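Local coordinates for FAD-binding PCMH-type domain-containing protein (Gibberella zeae, PDB 6YJO) that probably acts as an FAD-linked oxidoreductase, a fungal flavoenzyme of the oligosaccharide-oxidising kind that carries its flavin on two covalent links, at residues A[176-181]-A[274-279]. Numbering follows the deposited sequence.
With FAD (flavin-adenine dinucleotide), chain C.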
loop_
_atom_site.group_PDB
_atom_site.type_symbol
_atom_site.label_atom_id
_atom_site.label_comp_id
_atom_site.label_asym_id
_atom_site.label_seq_id
_atom_site.Cartn_x
_atom_site.Cartn_y
_atom_site.Cartn_z
ATOM N N TYR A 176 2.667 -1.632 -4.423
ATOM C CA TYR A 176 4.048 -1.752 -4.861
ATOM C C TYR A 176 4.678 -3.002 -4.265
ATOM O O TYR A 176 4.445 -3.334 -3.098
ATOM C CB TYR A 176 4.867 -0.522 -4.460
ATOM C CG TYR A 176 6.282 -0.551 -4.987
ATOM C CD1 TYR A 176 7.285 -1.238 -4.309
ATOM C CD2 TYR A 176 6.617 0.100 -6.167
ATOM C CE1 TYR A 176 8.574 -1.271 -4.791
ATOM C CE2 TYR A 176 7.911 0.068 -6.658
ATOM C CZ TYR A 176 8.881 -0.616 -5.962
ATOM O OH TYR A 176 10.170 -0.654 -6.428
ATOM N N GLY A 177 5.488 -3.678 -5.070
ATOM C CA GLY A 177 6.162 -4.874 -4.624
ATOM C C GLY A 177 7.315 -5.215 -5.541
ATOM O O GLY A 177 7.737 -4.406 -6.370
ATOM N N PHE A 178 7.810 -6.442 -5.395
ATOM C CA PHE A 178 8.994 -6.896 -6.114
ATOM C C PHE A 178 8.720 -7.251 -7.570
ATOM O O PHE A 178 9.628 -7.738 -8.246
ATOM C CB PHE A 178 9.608 -8.095 -5.381
ATOM C CG PHE A 178 10.337 -7.721 -4.118
ATOM C CD1 PHE A 178 11.202 -6.639 -4.098
ATOM C CD2 PHE A 178 10.150 -8.443 -2.951
ATOM C CE1 PHE A 178 11.868 -6.287 -2.946
ATOM C CE2 PHE A 178 10.817 -8.096 -1.788
ATOM C CZ PHE A 178 11.679 -7.015 -1.787
ATOM N N ALA A 179 7.506 -7.016 -8.063
ATOM C CA ALA A 179 7.197 -7.086 -9.485
ATOM C C ALA A 179 6.809 -5.736 -10.071
ATOM O O ALA A 179 6.502 -5.662 -11.265
ATOM C CB ALA A 179 6.060 -8.085 -9.728
ATOM N N SER A 180 6.814 -4.670 -9.267
ATOM C CA SER A 180 6.296 -3.389 -9.735
ATOM C C SER A 180 7.213 -2.768 -10.779
ATOM O O SER A 180 6.750 -2.288 -11.821
ATOM C CB SER A 180 6.110 -2.437 -8.555
ATOM O OG SER A 180 4.931 -2.751 -7.835
ATOM N N ARG A 181 8.521 -2.761 -10.515
ATOM C CA ARG A 181 9.452 -2.132 -11.446
ATOM C C ARG A 181 9.356 -2.758 -12.830
ATOM O O ARG A 181 9.678 -2.108 -13.832
ATOM C CB ARG A 181 10.879 -2.242 -10.912
ATOM C CG ARG A 181 11.822 -1.211 -11.493
ATOM C CD ARG A 181 13.090 -1.084 -10.672
ATOM N NE ARG A 181 14.036 -0.188 -11.324
ATOM C CZ ARG A 181 14.786 -0.530 -12.367
ATOM N NH1 ARG A 181 14.707 -1.756 -12.871
ATOM N NH2 ARG A 181 15.616 0.352 -12.907
ATOM N N ASN A 274 14.313 -5.923 -9.729
ATOM C CA ASN A 274 13.544 -5.268 -8.676
ATOM C C ASN A 274 14.357 -5.308 -7.390
ATOM O O ASN A 274 14.858 -6.369 -7.009
ATOM C CB ASN A 274 12.191 -5.958 -8.478
ATOM C CG ASN A 274 11.331 -5.923 -9.730
ATOM O OD1 ASN A 274 10.467 -5.060 -9.873
ATOM N ND2 ASN A 274 11.566 -6.864 -10.642
ATOM N N MET A 275 14.486 -4.164 -6.718
ATOM C CA MET A 275 15.429 -4.054 -5.613
ATOM C C MET A 275 14.890 -3.142 -4.523
ATOM O O MET A 275 14.136 -2.205 -4.793
ATOM C CB MET A 275 16.777 -3.511 -6.100
ATOM C CG MET A 275 17.972 -4.129 -5.408
ATOM S SD MET A 275 19.521 -3.731 -6.235
ATOM C CE MET A 275 19.822 -2.090 -5.592
ATOM N N GLN A 276 15.293 -3.439 -3.286
ATOM C CA GLN A 276 15.167 -2.539 -2.146
ATOM C C GLN A 276 16.381 -2.766 -1.251
ATOM O O GLN A 276 17.129 -3.732 -1.427
ATOM C CB GLN A 276 13.851 -2.768 -1.390
ATOM C CG GLN A 276 13.894 -3.874 -0.340
ATOM C CD GLN A 276 12.552 -4.134 0.331
ATOM O OE1 GLN A 276 12.414 -5.078 1.107
ATOM N NE2 GLN A 276 11.562 -3.295 0.045
ATOM N N ILE A 277 16.591 -1.858 -0.296
ATOM C CA ILE A 277 17.627 -2.029 0.719
ATOM C C ILE A 277 17.005 -1.864 2.096
ATOM O O ILE A 277 16.528 -0.779 2.440
ATOM C CB ILE A 277 18.803 -1.050 0.543
ATOM C CG1 ILE A 277 19.829 -1.284 1.661
ATOM C CG2 ILE A 277 18.327 0.399 0.547
ATOM C CD1 ILE A 277 21.106 -0.502 1.511
ATOM N N TYR A 278 17.026 -2.939 2.880
ATOM C CA TYR A 278 16.713 -2.864 4.300
ATOM C C TYR A 278 17.892 -2.250 5.045
ATOM O O TYR A 278 19.029 -2.717 4.911
ATOM C CB TYR A 278 16.412 -4.269 4.834
ATOM C CG TYR A 278 16.473 -4.410 6.343
ATOM C CD1 TYR A 278 17.692 -4.535 7.003
ATOM C CD2 TYR A 278 15.314 -4.452 7.104
ATOM C CE1 TYR A 278 17.753 -4.667 8.375
ATOM C CE2 TYR A 278 15.366 -4.590 8.476
ATOM C CZ TYR A 278 16.589 -4.697 9.107
ATOM O OH TYR A 278 16.646 -4.832 10.477
ATOM N N MET A 279 17.630 -1.200 5.818
ATOM C CA MET A 279 18.617 -0.640 6.733
ATOM C C MET A 279 18.070 -0.742 8.147
ATOM O O MET A 279 16.991 -0.216 8.438
ATOM C CB MET A 279 18.942 0.812 6.395
ATOM C CG MET A 279 19.252 1.062 4.936
ATOM S SD MET A 279 19.819 2.747 4.622
ATOM C CE MET A 279 21.306 2.819 5.618
HETATM P PA FAD C . -7.787 -1.723 5.188
HETATM O O1A FAD C . -7.553 -1.154 6.537
HETATM O O2A FAD C . -8.949 -2.728 5.122
HETATM O O5B FAD C . -7.995 -0.580 4.124
HETATM C C5B FAD C . -7.089 0.541 4.042
HETATM C C4B FAD C . -7.788 1.695 3.375
HETATM O O4B FAD C . -8.555 1.205 2.248
HETATM C C3B FAD C . -8.780 2.438 4.265
HETATM O O3B FAD C . -8.820 3.821 3.933
HETATM C C2B FAD C . -10.096 1.735 3.939
HETATM O O2B FAD C . -11.222 2.559 4.200
HETATM C C1B FAD C . -9.925 1.502 2.440
HETATM N N9A FAD C . -10.733 0.405 1.911
HETATM C C8A FAD C . -10.650 -0.928 2.225
HETATM N N7A FAD C . -11.517 -1.683 1.596
HETATM C C5A FAD C . -12.227 -0.781 0.810
HETATM C C6A FAD C . -13.289 -0.948 -0.095
HETATM N N6A FAD C . -13.853 -2.124 -0.380
HETATM N N1A FAD C . -13.763 0.159 -0.708
HETATM C C2A FAD C . -13.204 1.338 -0.430
HETATM N N3A FAD C . -12.199 1.616 0.402
HETATM C C4A FAD C . -11.751 0.503 1.001
HETATM N N1 FAD C . 2.138 -1.707 0.718
HETATM C C2 FAD C . 2.937 -1.723 -0.390
HETATM O O2 FAD C . 2.830 -0.870 -1.278
HETATM N N3 FAD C . 3.893 -2.717 -0.532
HETATM C C4 FAD C . 4.141 -3.739 0.362
HETATM O O4 FAD C . 5.018 -4.569 0.131
HETATM C C4X FAD C . 3.288 -3.712 1.534
HETATM N N5 FAD C . 3.451 -4.641 2.433
HETATM C C5X FAD C . 2.629 -4.615 3.549
HETATM C C6 FAD C . 2.803 -5.576 4.538
HETATM C C7 FAD C . 1.989 -5.614 5.663
HETATM C C7M FAD C . 2.199 -6.691 6.695
HETATM C C8 FAD C . 1.016 -4.615 5.842
HETATM C C8M FAD C . 0.119 -4.609 7.050
HETATM C C9 FAD C . 0.853 -3.634 4.868
HETATM C C9A FAD C . 1.653 -3.625 3.732
HETATM N N10 FAD C . 1.505 -2.649 2.728
HETATM C C10 FAD C . 2.312 -2.655 1.620
HETATM C "C1'" FAD C . 0.524 -1.566 2.873
HETATM C "C2'" FAD C . -0.809 -1.844 2.194
HETATM O "O2'" FAD C . -0.689 -1.639 0.788
HETATM C "C3'" FAD C . -1.850 -0.873 2.753
HETATM O "O3'" FAD C . -1.864 -1.010 4.170
HETATM C "C4'" FAD C . -3.267 -1.093 2.229
HETATM O "O4'" FAD C . -3.887 0.162 1.949
HETATM C "C5'" FAD C . -4.099 -1.861 3.230
HETATM O "O5'" FAD C . -5.283 -2.359 2.579
HETATM P P FAD C . -6.272 -3.310 3.334
HETATM O O1P FAD C . -7.593 -3.396 2.565
HETATM O O2P FAD C . -5.590 -4.595 3.632
HETATM O O3P FAD C . -6.485 -2.478 4.688
#
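In this PCMH-type flavoprotein the loop that holds the pyrimidine end of the flavin runs on against strand 273-280 of the seven-stranded antiparallel sheet, where Phe178 meets Asn274 and Gln276, and Arg181 meets Asn274. Phe178 CZ lies 3.6 Å from Gln276 OE1, which sits at the ring edge near its plane; ring and amide planes are 70° apart, and the two side chains cross at about a right angle. The amide is fixed by other partners, OE1 accepting from Gln287 and NE2 giving to Asp385, both on the flanking strands. A chi1 of -61° sets Asn274 CG anti to its carbonyl carbon; the amide it carries lies at the start of helix 180-183. Its OD1 lies 3.0 Å from Arg181 CB, while ND2 bonds to Thr182 OG1; the backbone O of Phe178 is bonded instead to Tyr291 OH. Arg181, on a chain extended from CG to NE, brings its guanidinium to the start of the strand, where NH1 donates to the carbonyls of Pro270 and Leu273. At the other end of the loop, Tyr176 grips the flavin with its backbone: N donates to FAD O2 at 3.2 Å (154°), and its O accepts from FAD N3 at 2.7 Å. Ser180 N donates to Gly177 O at 3.1 Å to close the turn, Gly177 N gives to Ser180 OG at 3.0 Å as a side-chain brace, and Ser180 CB lies over one face of the Tyr176 ring, 3.4 Å above its plane and offset toward the rim.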